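Local coordinates for protein cyclic nucleotide-gated potassium channel mll3241 (Mesorhizobium loti, PDB 4MUV) that forms a potassium channel activated by cyclic AMP, of which this chain is the cytoplasmic cyclic nucleotide-binding domain, here holding cyclic GMP, at residues A[56-67]-A[77-88]; A[41-52]-A[95-106]. The protein carries 3 engineered substitutions. All blocks are in the same frame, centred on the assembly; numbering follows the deposited sequence. Where two conformers were deposited one is given.

Interaction 1 of 2, residues A[56-67]-A[77-88]; sequences GDRMFFVVEGSV and LGPGAFFGEMAL. With PCG (cyclic guanosine monophosphate), chain C.
The antiparallel pair Phe60 and Phe83 belongs to the beta roll of the cyclic nucleotide-binding domain, where strand 82-83 runs into the phosphate-binding cassette and its short helix. Backbone bonds close this pair from both directions, Phe60 N to Phe83 O and Phe83 N to Phe60 O, and both rings pack on one side of the sheet. Their planes are only 22° apart but slid until they barely overlap. What covers the Phe83 ring is Phe60 CB, standing over one face at 3.9 Å from the centroid, while Val62 CG2 comes at its edge. With CG lying between the backbone N and the carbonyl carbon (chi1 65°), the Phe83 ring folds back toward strand 58-64. Phe61 and Phe82 pack on the other face, and there the Met59 chain, bent at chi3, brings its CE to 3.6 Å from Phe82 CB. In the second sheet two backbone hydrogen bonds pair Val67 with Leu77, Val67 CG2 against Leu77 CB. A CB on Gly84 would press on Met59 CA and Arg58 O. Gly84 N gives a 2.8 Å hydrogen bond to O2' of cyclic GMP, and that hydroxyl donates to Glu85 OE2 at 2.7 Å, a carboxylate also paired with Arg135. Ala87 N holds phosphate oxygen O1A at 3.0 Å. Strand 104-110 flanks the far edge of strand 58-64, while Met59 packs against Phe114 of helix 111-120 and Phe128 of helix 122-139.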
loop_
_atom_site.group_PDB
_atom_site.type_symbol
_atom_site.label_atom_id
_atom_site.label_comp_id
_atom_site.label_asym_id
_atom_site.label_seq_id
_atom_site.Cartn_x
_atom_site.Cartn_y
_atom_site.Cartn_z
ATOM N N GLY A 56 -12.051 3.466 -1.041
ATOM C CA GLY A 56 -10.602 3.420 -1.072
ATOM C C GLY A 56 -10.076 4.182 -2.268
ATOM O O GLY A 56 -10.523 3.971 -3.383
ATOM N N ASP A 57 -9.126 5.073 -2.030
ATOM C CA ASP A 57 -8.541 5.902 -3.078
ATOM C C ASP A 57 -7.028 5.837 -3.075
ATOM O O ASP A 57 -6.387 6.619 -3.760
ATOM C CB ASP A 57 -8.989 7.360 -2.899
ATOM C CG ASP A 57 -8.489 7.960 -1.600
ATOM O OD1 ASP A 57 -7.954 7.192 -0.765
ATOM O OD2 ASP A 57 -8.686 9.189 -1.378
ATOM N N ARG A 58 -6.463 4.906 -2.324
ATOM C CA ARG A 58 -5.020 4.736 -2.287
ATOM C C ARG A 58 -4.675 3.370 -1.728
ATOM O O ARG A 58 -5.528 2.667 -1.189
ATOM C CB ARG A 58 -4.410 5.811 -1.409
ATOM C CG ARG A 58 -4.805 5.669 0.043
ATOM C CD ARG A 58 -4.669 6.959 0.811
ATOM N NE ARG A 58 -5.641 7.932 0.358
ATOM C CZ ARG A 58 -5.616 9.222 0.663
ATOM N NH1 ARG A 58 -4.659 9.716 1.439
ATOM N NH2 ARG A 58 -6.555 10.018 0.188
ATOM N N MET A 59 -3.416 2.977 -1.873
ATOM C CA MET A 59 -2.918 1.782 -1.194
ATOM C C MET A 59 -1.593 2.122 -0.532
ATOM O O MET A 59 -1.092 3.248 -0.661
ATOM C CB MET A 59 -2.797 0.574 -2.123
ATOM C CG MET A 59 -1.737 0.731 -3.182
ATOM S SD MET A 59 -1.322 -0.807 -4.024
ATOM C CE MET A 59 -0.542 -1.703 -2.688
ATOM N N PHE A 60 -1.052 1.159 0.205
ATOM C CA PHE A 60 0.040 1.420 1.130
ATOM C C PHE A 60 1.055 0.286 1.085
ATOM O O PHE A 60 0.686 -0.900 1.066
ATOM C CB PHE A 60 -0.477 1.518 2.549
ATOM C CG PHE A 60 -1.544 2.556 2.743
ATOM C CD1 PHE A 60 -1.203 3.852 3.082
ATOM C CD2 PHE A 60 -2.876 2.223 2.632
ATOM C CE1 PHE A 60 -2.171 4.816 3.278
ATOM C CE2 PHE A 60 -3.863 3.185 2.827
ATOM C CZ PHE A 60 -3.504 4.482 3.151
ATOM N N PHE A 61 2.341 0.653 1.089
ATOM C CA PHE A 61 3.461 -0.281 1.203
ATOM C C PHE A 61 4.056 -0.108 2.580
ATOM O O PHE A 61 4.438 0.986 2.973
ATOM C CB PHE A 61 4.488 0.003 0.110
ATOM C CG PHE A 61 3.906 -0.164 -1.248
ATOM C CD1 PHE A 61 3.241 0.875 -1.860
ATOM C CD2 PHE A 61 3.958 -1.391 -1.887
ATOM C CE1 PHE A 61 2.666 0.699 -3.089
ATOM C CE2 PHE A 61 3.358 -1.572 -3.113
ATOM C CZ PHE A 61 2.717 -0.521 -3.717
ATOM N N VAL A 62 4.127 -1.204 3.340
ATOM C CA VAL A 62 4.707 -1.141 4.686
ATOM C C VAL A 62 6.226 -1.146 4.571
ATOM O O VAL A 62 6.805 -2.008 3.903
ATOM C CB VAL A 62 4.273 -2.336 5.554
ATOM C CG1 VAL A 62 4.849 -2.237 6.941
ATOM C CG2 VAL A 62 2.755 -2.423 5.627
ATOM N N VAL A 63 6.886 -0.175 5.204
ATOM C CA VAL A 63 8.333 -0.068 5.082
ATOM C C VAL A 63 9.075 -0.096 6.405
ATOM O O VAL A 63 10.261 -0.383 6.383
ATOM C CB VAL A 63 8.747 1.127 4.142
ATOM C CG1 VAL A 63 8.391 0.820 2.679
ATOM C CG2 VAL A 63 8.120 2.420 4.549
ATOM N N GLU A 64 8.396 0.181 7.521
ATOM C CA GLU A 64 8.959 0.052 8.876
ATOM C C GLU A 64 7.798 -0.253 9.812
ATOM O O GLU A 64 6.724 0.329 9.659
ATOM C CB GLU A 64 9.634 1.352 9.366
ATOM C CG GLU A 64 10.722 1.947 8.459
ATOM C CD GLU A 64 11.270 3.274 8.967
ATOM O OE1 GLU A 64 10.496 4.113 9.489
ATOM O OE2 GLU A 64 12.475 3.497 8.817
ATOM N N GLY A 65 7.980 -1.156 10.770
ATOM C CA GLY A 65 6.894 -1.487 11.673
ATOM C C GLY A 65 5.879 -2.413 11.042
ATOM O O GLY A 65 6.134 -3.018 10.025
ATOM N N SER A 66 4.720 -2.535 11.669
ATOM C CA SER A 66 3.701 -3.455 11.195
ATOM C C SER A 66 2.281 -2.935 11.373
ATOM O O SER A 66 2.004 -2.066 12.214
ATOM C CB SER A 66 3.845 -4.806 11.887
ATOM O OG SER A 66 3.641 -4.679 13.275
ATOM N N VAL A 67 1.386 -3.488 10.553
ATOM C CA VAL A 67 -0.046 -3.260 10.658
ATOM C C VAL A 67 -0.783 -4.541 10.998
ATOM O O VAL A 67 -0.279 -5.634 10.761
ATOM C CB VAL A 67 -0.634 -2.639 9.375
ATOM C CG1 VAL A 67 0.043 -1.325 9.067
ATOM C CG2 VAL A 67 -0.552 -3.590 8.214
ATOM N N LEU A 77 1.037 -7.460 8.928
ATOM C CA LEU A 77 1.861 -7.193 7.755
ATOM C C LEU A 77 3.025 -6.301 8.157
ATOM O O LEU A 77 2.831 -5.225 8.707
ATOM C CB LEU A 77 1.062 -6.526 6.652
ATOM C CG LEU A 77 -0.201 -7.255 6.176
ATOM C CD1 LEU A 77 -0.938 -6.429 5.152
ATOM C CD2 LEU A 77 0.151 -8.598 5.597
ATOM N N GLY A 78 4.228 -6.763 7.858
ATOM C CA GLY A 78 5.464 -6.052 8.161
ATOM C C GLY A 78 6.149 -5.499 6.921
ATOM O O GLY A 78 5.565 -5.469 5.842
ATOM N N PRO A 79 7.404 -5.040 7.077
ATOM C CA PRO A 79 8.105 -4.415 5.949
ATOM C C PRO A 79 8.113 -5.298 4.717
ATOM O O PRO A 79 8.360 -6.508 4.827
ATOM C CB PRO A 79 9.510 -4.178 6.507
ATOM C CG PRO A 79 9.268 -3.963 7.968
ATOM C CD PRO A 79 8.197 -4.966 8.318
ATOM N N GLY A 80 7.811 -4.687 3.574
ATOM C CA GLY A 80 7.788 -5.391 2.308
ATOM C C GLY A 80 6.387 -5.761 1.883
ATOM O O GLY A 80 6.152 -6.049 0.726
ATOM N N ALA A 81 5.450 -5.771 2.825
ATOM C CA ALA A 81 4.066 -6.116 2.527
ATOM C C ALA A 81 3.311 -4.904 2.032
ATOM O O ALA A 81 3.790 -3.780 2.154
ATOM C CB ALA A 81 3.390 -6.699 3.778
ATOM N N PHE A 82 2.103 -5.128 1.529
ATOM C CA PHE A 82 1.268 -4.022 1.051
ATOM C C PHE A 82 -0.190 -4.348 1.301
ATOM O O PHE A 82 -0.574 -5.508 1.467
ATOM C CB PHE A 82 1.527 -3.679 -0.422
ATOM C CG PHE A 82 1.354 -4.837 -1.352
ATOM C CD1 PHE A 82 0.093 -5.263 -1.747
ATOM C CD2 PHE A 82 2.457 -5.506 -1.857
ATOM C CE1 PHE A 82 -0.075 -6.328 -2.605
ATOM C CE2 PHE A 82 2.297 -6.582 -2.715
ATOM C CZ PHE A 82 1.016 -6.987 -3.092
ATOM N N PHE A 83 -0.996 -3.299 1.385
ATOM C CA PHE A 83 -2.435 -3.435 1.585
ATOM C C PHE A 83 -3.166 -2.254 0.965
ATOM O O PHE A 83 -2.588 -1.194 0.741
ATOM C CB PHE A 83 -2.741 -3.582 3.076
ATOM C CG PHE A 83 -2.401 -2.379 3.903
ATOM C CD1 PHE A 83 -1.144 -2.229 4.452
ATOM C CD2 PHE A 83 -3.349 -1.409 4.160
ATOM C CE1 PHE A 83 -0.841 -1.109 5.214
ATOM C CE2 PHE A 83 -3.039 -0.293 4.916
ATOM C CZ PHE A 83 -1.799 -0.141 5.444
ATOM N N GLY A 84 -4.465 -2.457 0.713
ATOM C CA GLY A 84 -5.309 -1.439 0.102
ATOM C C GLY A 84 -5.495 -1.596 -1.390
ATOM O O GLY A 84 -6.245 -0.839 -2.001
ATOM N N GLU A 85 -4.823 -2.592 -1.972
ATOM C CA GLU A 85 -4.957 -2.842 -3.405
ATOM C C GLU A 85 -6.346 -3.333 -3.797
ATOM O O GLU A 85 -6.798 -3.082 -4.893
ATOM C CB GLU A 85 -3.914 -3.862 -3.897
ATOM C CG GLU A 85 -4.109 -5.330 -3.483
ATOM C CD GLU A 85 -3.919 -5.551 -1.981
ATOM O OE1 GLU A 85 -3.149 -4.787 -1.349
ATOM O OE2 GLU A 85 -4.549 -6.475 -1.428
ATOM N N MET A 86 -7.051 -4.011 -2.904
ATOM C CA MET A 86 -8.294 -4.652 -3.313
ATOM C C MET A 86 -9.335 -3.643 -3.747
ATOM O O MET A 86 -9.998 -3.842 -4.763
ATOM C CB MET A 86 -8.829 -5.561 -2.205
ATOM C CG MET A 86 -7.958 -6.782 -1.973
ATOM S SD MET A 86 -8.316 -7.703 -0.466
ATOM C CE MET A 86 -9.868 -8.450 -0.940
ATOM N N ALA A 87 -9.482 -2.555 -3.000
ATOM C CA ALA A 87 -10.482 -1.544 -3.356
ATOM C C ALA A 87 -10.117 -0.864 -4.662
ATOM O O ALA A 87 -10.997 -0.474 -5.432
ATOM C CB ALA A 87 -10.594 -0.520 -2.275
ATOM N N LEU A 88 -8.819 -0.708 -4.915
ATOM C CA LEU A 88 -8.383 -0.074 -6.153
ATOM C C LEU A 88 -8.651 -0.936 -7.382
ATOM O O LEU A 88 -8.975 -0.414 -8.454
ATOM C CB LEU A 88 -6.912 0.316 -6.082
ATOM C CG LEU A 88 -6.501 1.230 -4.937
ATOM C CD1 LEU A 88 -5.025 1.609 -5.038
ATOM C CD2 LEU A 88 -7.359 2.469 -4.902
HETATM P PA PCG C . -8.785 -3.227 0.826
HETATM O O1A PCG C . -8.676 -2.080 -0.157
HETATM O O2A PCG C . -10.031 -4.038 0.765
HETATM O "O5'" PCG C . -8.630 -2.659 2.255
HETATM C "C5'" PCG C . -8.340 -3.490 3.286
HETATM C "C4'" PCG C . -7.075 -4.285 2.916
HETATM O "O4'" PCG C . -6.523 -5.239 3.898
HETATM C "C3'" PCG C . -7.305 -5.017 1.772
HETATM O "O3'" PCG C . -7.527 -4.171 0.600
HETATM C "C2'" PCG C . -6.002 -5.913 1.700
HETATM O "O2'" PCG C . -5.006 -5.226 0.942
HETATM C "C1'" PCG C . -5.609 -6.081 3.039
HETATM N N9 PCG C . -5.623 -7.417 3.557
HETATM C C8 PCG C . -4.548 -8.148 4.001
HETATM N N7 PCG C . -4.899 -9.397 4.314
HETATM C C5 PCG C . -6.249 -9.465 4.064
HETATM C C6 PCG C . -7.187 -10.544 4.200
HETATM O O6 PCG C . -6.922 -11.700 4.612
HETATM N N1 PCG C . -8.475 -10.223 3.841
HETATM C C2 PCG C . -8.858 -8.991 3.336
HETATM N N2 PCG C . -10.146 -8.796 2.997
HETATM N N3 PCG C . -7.993 -7.937 3.191
HETATM C C4 PCG C . -6.673 -8.251 3.576
HETATM O O HOH W 1 -11.599 2.407 -5.560
HETATM O O HOH W 2 6.323 -2.831 1.051
#

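Interaction 2 of 2, residues A[41-52]-A[95-106]. With PCG (cyclic guanosine monophosphate), chain C.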
loop_
_atom_site.group_PDB
_atom_site.type_symbol
_atom_site.label_atom_id
_atom_site.label_comp_id
_atom_site.label_asym_id
_atom_site.label_seq_id
_atom_site.Cartn_x
_atom_site.Cartn_y
_atom_site.Cartn_z
ATOM N N ARG A 41 4.357 8.232 5.091
ATOM C CA ARG A 41 3.523 8.547 6.236
ATOM C C ARG A 41 3.875 7.640 7.392
ATOM O O ARG A 41 4.019 6.456 7.207
ATOM C CB ARG A 41 2.049 8.288 5.894
ATOM C CG ARG A 41 1.529 9.075 4.694
ATOM C CD ARG A 41 1.424 10.519 5.114
ATOM N NE ARG A 41 0.911 11.456 4.102
ATOM C CZ ARG A 41 1.651 12.298 3.375
ATOM N NH1 ARG A 41 2.975 12.294 3.448
ATOM N NH2 ARG A 41 1.045 13.183 2.572
ATOM N N THR A 42 3.954 8.193 8.593
ATOM C CA THR A 42 4.063 7.397 9.797
ATOM C C THR A 42 2.753 7.468 10.572
ATOM O O THR A 42 2.160 8.542 10.735
ATOM C CB THR A 42 5.255 7.849 10.647
ATOM O OG1 THR A 42 6.463 7.642 9.911
ATOM C CG2 THR A 42 5.356 7.060 11.938
ATOM N N VAL A 43 2.284 6.309 11.011
ATOM C CA VAL A 43 1.011 6.165 11.717
ATOM C C VAL A 43 1.255 5.609 13.119
ATOM O O VAL A 43 1.949 4.612 13.259
ATOM C CB VAL A 43 0.047 5.237 10.919
ATOM C CG1 VAL A 43 -1.279 5.070 11.643
ATOM C CG2 VAL A 43 -0.188 5.793 9.535
ATOM N N PRO A 44 0.724 6.278 14.158
ATOM C CA PRO A 44 0.952 5.800 15.528
ATOM C C PRO A 44 0.238 4.479 15.787
ATOM O O PRO A 44 -0.817 4.185 15.224
ATOM C CB PRO A 44 0.363 6.907 16.412
ATOM C CG PRO A 44 -0.601 7.613 15.560
ATOM C CD PRO A 44 -0.129 7.476 14.131
ATOM N N ALA A 45 0.835 3.710 16.679
ATOM C CA ALA A 45 0.286 2.449 17.096
ATOM C C ALA A 45 -1.185 2.576 17.454
ATOM O O ALA A 45 -1.592 3.487 18.161
ATOM C CB ALA A 45 1.084 1.923 18.280
ATOM N N GLY A 46 -1.975 1.646 16.940
ATOM C CA GLY A 46 -3.393 1.539 17.241
ATOM C C GLY A 46 -4.312 2.285 16.285
ATOM O O GLY A 46 -5.506 1.963 16.209
ATOM N N ALA A 47 -3.777 3.236 15.516
ATOM C CA ALA A 47 -4.616 4.094 14.689
ATOM C C ALA A 47 -5.122 3.338 13.461
ATOM O O ALA A 47 -4.403 2.553 12.840
ATOM C CB ALA A 47 -3.848 5.342 14.269
ATOM N N VAL A 48 -6.360 3.623 13.084
ATOM C CA VAL A 48 -6.966 3.029 11.901
ATOM C C VAL A 48 -6.442 3.725 10.657
ATOM O O VAL A 48 -6.394 4.946 10.582
ATOM C CB VAL A 48 -8.509 3.100 11.981
ATOM C CG1 VAL A 48 -9.144 2.704 10.677
ATOM C CG2 VAL A 48 -8.996 2.173 13.076
ATOM N N ILE A 49 -6.024 2.918 9.697
ATOM C CA ILE A 49 -5.490 3.386 8.424
ATOM C C ILE A 49 -6.571 3.308 7.329
ATOM O O ILE A 49 -6.744 4.258 6.555
ATOM C CB ILE A 49 -4.237 2.593 8.040
ATOM C CG1 ILE A 49 -3.158 2.768 9.130
ATOM C CG2 ILE A 49 -3.756 3.038 6.694
ATOM C CD1 ILE A 49 -2.125 1.722 9.118
ATOM N N CYS A 50 -7.262 2.166 7.249
ATOM C CA CYS A 50 -8.464 2.154 6.455
ATOM C C CYS A 50 -9.498 1.309 7.154
ATOM O O CYS A 50 -9.208 0.471 7.989
ATOM C CB CYS A 50 -8.191 1.680 5.046
ATOM S SG CYS A 50 -7.550 0.026 5.002
ATOM N N ARG A 51 -10.743 1.662 6.884
ATOM C CA ARG A 51 -11.878 1.108 7.596
ATOM C C ARG A 51 -12.799 0.343 6.657
ATOM O O ARG A 51 -13.151 0.824 5.595
ATOM C CB ARG A 51 -12.659 2.205 8.294
ATOM C CG ARG A 51 -13.651 1.604 9.272
ATOM C CD ARG A 51 -14.318 2.619 10.097
ATOM N NE ARG A 51 -13.426 3.396 10.954
ATOM C CZ ARG A 51 -12.955 3.007 12.138
ATOM N NH1 ARG A 51 -13.204 1.794 12.628
ATOM N NH2 ARG A 51 -12.196 3.845 12.829
ATOM N N ILE A 52 -13.190 -0.842 7.085
ATOM C CA ILE A 52 -14.124 -1.661 6.328
ATOM C C ILE A 52 -15.333 -0.841 5.902
ATOM O O ILE A 52 -15.892 -0.083 6.686
ATOM C CB ILE A 52 -14.553 -2.926 7.132
ATOM C CG1 ILE A 52 -15.319 -3.899 6.237
ATOM C CG2 ILE A 52 -15.331 -2.582 8.432
ATOM C CD1 ILE A 52 -15.572 -5.220 6.899
ATOM N N SER A 95 -12.416 -3.824 2.294
ATOM C CA SER A 95 -12.917 -5.125 2.704
ATOM C C SER A 95 -12.508 -5.537 4.108
ATOM O O SER A 95 -12.961 -6.574 4.590
ATOM C CB SER A 95 -12.490 -6.220 1.717
ATOM O OG SER A 95 -11.080 -6.423 1.752
ATOM N N ALA A 96 -11.673 -4.727 4.756
ATOM C CA ALA A 96 -11.218 -5.010 6.109
ATOM C C ALA A 96 -10.656 -3.721 6.681
ATOM O O ALA A 96 -10.188 -2.858 5.948
ATOM C CB ALA A 96 -10.146 -6.089 6.098
ATOM N N THR A 97 -10.690 -3.631 8.008
ATOM C CA THR A 97 -10.058 -2.544 8.732
ATOM C C THR A 97 -8.595 -2.903 9.015
ATOM O O THR A 97 -8.293 -3.982 9.542
ATOM C CB THR A 97 -10.824 -2.252 10.015
ATOM O OG1 THR A 97 -12.142 -1.832 9.639
ATOM C CG2 THR A 97 -10.137 -1.157 10.851
ATOM N N VAL A 98 -7.709 -2.001 8.638
ATOM C CA VAL A 98 -6.283 -2.151 8.858
ATOM C C VAL A 98 -5.855 -1.013 9.769
ATOM O O VAL A 98 -6.169 0.140 9.514
ATOM C CB VAL A 98 -5.505 -2.098 7.522
ATOM C CG1 VAL A 98 -4.009 -2.294 7.758
ATOM C CG2 VAL A 98 -6.057 -3.106 6.535
ATOM N N SER A 99 -5.110 -1.358 10.808
ATOM C CA SER A 99 -4.664 -0.448 11.851
ATOM C C SER A 99 -3.153 -0.602 12.046
ATOM O O SER A 99 -2.598 -1.676 11.793
ATOM C CB SER A 99 -5.349 -0.806 13.174
ATOM O OG SER A 99 -6.759 -0.847 13.080
ATOM N N ALA A 100 -2.496 0.438 12.522
ATOM C CA ALA A 100 -1.109 0.293 12.916
ATOM C C ALA A 100 -1.038 -0.651 14.118
ATOM O O ALA A 100 -1.789 -0.507 15.080
ATOM C CB ALA A 100 -0.519 1.636 13.280
ATOM N N ALA A 101 -0.136 -1.629 14.070
ATOM C CA ALA A 101 0.090 -2.514 15.204
ATOM C C ALA A 101 1.120 -1.839 16.130
ATOM O O ALA A 101 0.785 -1.354 17.198
ATOM C CB ALA A 101 0.562 -3.867 14.711
ATOM N N THR A 102 2.365 -1.786 15.682
ATOM C CA THR A 102 3.348 -0.896 16.238
ATOM C C THR A 102 3.242 0.403 15.449
ATOM O O THR A 102 2.509 0.489 14.462
ATOM C CB THR A 102 4.759 -1.493 16.087
ATOM O OG1 THR A 102 5.058 -1.713 14.703
ATOM C CG2 THR A 102 4.890 -2.797 16.860
ATOM N N THR A 103 3.984 1.419 15.857
ATOM C CA THR A 103 4.162 2.591 15.019
ATOM C C THR A 103 4.643 2.100 13.668
ATOM O O THR A 103 5.511 1.258 13.606
ATOM C CB THR A 103 5.231 3.508 15.599
ATOM O OG1 THR A 103 5.034 3.632 17.002
ATOM C CG2 THR A 103 5.164 4.856 14.910
ATOM N N VAL A 104 4.080 2.612 12.578
ATOM C CA VAL A 104 4.379 2.069 11.262
ATOM C C VAL A 104 4.678 3.175 10.246
ATOM O O VAL A 104 4.055 4.230 10.272
ATOM C CB VAL A 104 3.209 1.166 10.792
ATOM C CG1 VAL A 104 1.906 1.974 10.593
ATOM C CG2 VAL A 104 3.585 0.380 9.549
ATOM N N SER A 105 5.669 2.955 9.380
ATOM C CA SER A 105 5.932 3.818 8.228
ATOM C C SER A 105 5.421 3.139 6.997
ATOM O O SER A 105 5.672 1.944 6.758
ATOM C CB SER A 105 7.421 4.152 8.019
ATOM O OG SER A 105 7.856 4.923 9.099
ATOM N N LEU A 106 4.708 3.933 6.214
ATOM C CA LEU A 106 4.051 3.507 4.995
ATOM C C LEU A 106 4.469 4.405 3.852
ATOM O O LEU A 106 4.713 5.586 4.046
ATOM C CB LEU A 106 2.533 3.666 5.152
ATOM C CG LEU A 106 1.861 3.029 6.342
ATOM C CD1 LEU A 106 0.397 3.420 6.443
ATOM C CD2 LEU A 106 1.997 1.531 6.276
HETATM P PA PCG C . -8.785 -3.227 0.826
HETATM O O1A PCG C . -8.676 -2.080 -0.157
HETATM O O2A PCG C . -10.031 -4.038 0.765
HETATM O "O5'" PCG C . -8.630 -2.659 2.255
HETATM C "C5'" PCG C . -8.340 -3.490 3.286
HETATM C "C4'" PCG C . -7.075 -4.285 2.916
HETATM O "O4'" PCG C . -6.523 -5.239 3.898
HETATM C "C3'" PCG C . -7.305 -5.017 1.772
HETATM O "O3'" PCG C . -7.527 -4.171 0.600
HETATM C "C2'" PCG C . -6.002 -5.913 1.700
HETATM O "O2'" PCG C . -5.006 -5.226 0.942
HETATM C "C1'" PCG C . -5.609 -6.081 3.039
HETATM N N9 PCG C . -5.623 -7.417 3.557
HETATM C C8 PCG C . -4.548 -8.148 4.001
HETATM N N7 PCG C . -4.899 -9.397 4.314
HETATM C C5 PCG C . -6.249 -9.465 4.064
HETATM C C6 PCG C . -7.187 -10.544 4.200
HETATM O O6 PCG C . -6.922 -11.700 4.612
HETATM N N1 PCG C . -8.475 -10.223 3.841
HETATM C C2 PCG C . -8.858 -8.991 3.336
HETATM N N2 PCG C . -10.146 -8.796 2.997
HETATM N N3 PCG C . -7.993 -7.937 3.191
HETATM C C4 PCG C . -6.673 -8.251 3.576
HETATM O O HOH W 3 -13.684 -1.297 11.788
#
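Val98 O is gripped by two backbone donors, Ile49 N at 2.8 Å and Cys50 N at 3.2 Å, both lying in the carbonyl plane. This is a classic beta bulge: two residues face one, and the chain turns a corner at Ile49. At that corner Ile49 CD1 meets Leu106 CD1 tip to tip at 4.0 Å. Val43 CG2 touches the same Leu106 methyl, joining the strand before the corner to this apolar cluster. Beyond the bulge, Thr97 takes over the pairing with its side chain. Thr97 OG1 sits beside its own backbone N (chi1 -62°), where it accepts an almost perfectly straight bond from Ile52 N, 2.9 Å long at 179°, and also meets a water at 2.7 Å. A valine in its place would probably leave the Ile52 N-H without its acceptor and let the chain after the bulge drift from strand 97-100. Just ahead, Ser95 works on the ligand: its N and OG both donate to phosphate oxygen O2A of cyclic GMP, and the same Ser95 OG accepts from guanine N2 at 2.8 Å, a group adenine lacks. At the opposite end Thr42 OG1 donates to Ser105 OG across 3.2 Å, and Ser105 OG is also hydrogen-bonded to Glu64. Strand 67-70 lines the other edge of strand 97-100, strand 58-64 that of 104-110, and Phe60 and Phe83 close over Ile49 and Leu106.

Interaction 1 lies near the centre of the domain and is nested, along the chain, inside the loop closed by interaction 2, which reaches further out and has more exposed residues. They meet in both sheets, 58-64 beside 104-110 and 67-70 beside 97-100, and touch directly: Ser66 O lies 2.9 Å from Ala101 N, probably a hydrogen bond. Both are stitched by backbone pairing; interaction 1 adds aromatic rings and a methionine, interaction 2 aliphatic side chains and hydroxyls. Both touch cyclic GMP: interaction 1 hydrogen-bonds the ribose O2' and one phosphate oxygen, while in interaction 2 Ser95 hydrogen-bonds the other phosphate oxygen and the guanine N2.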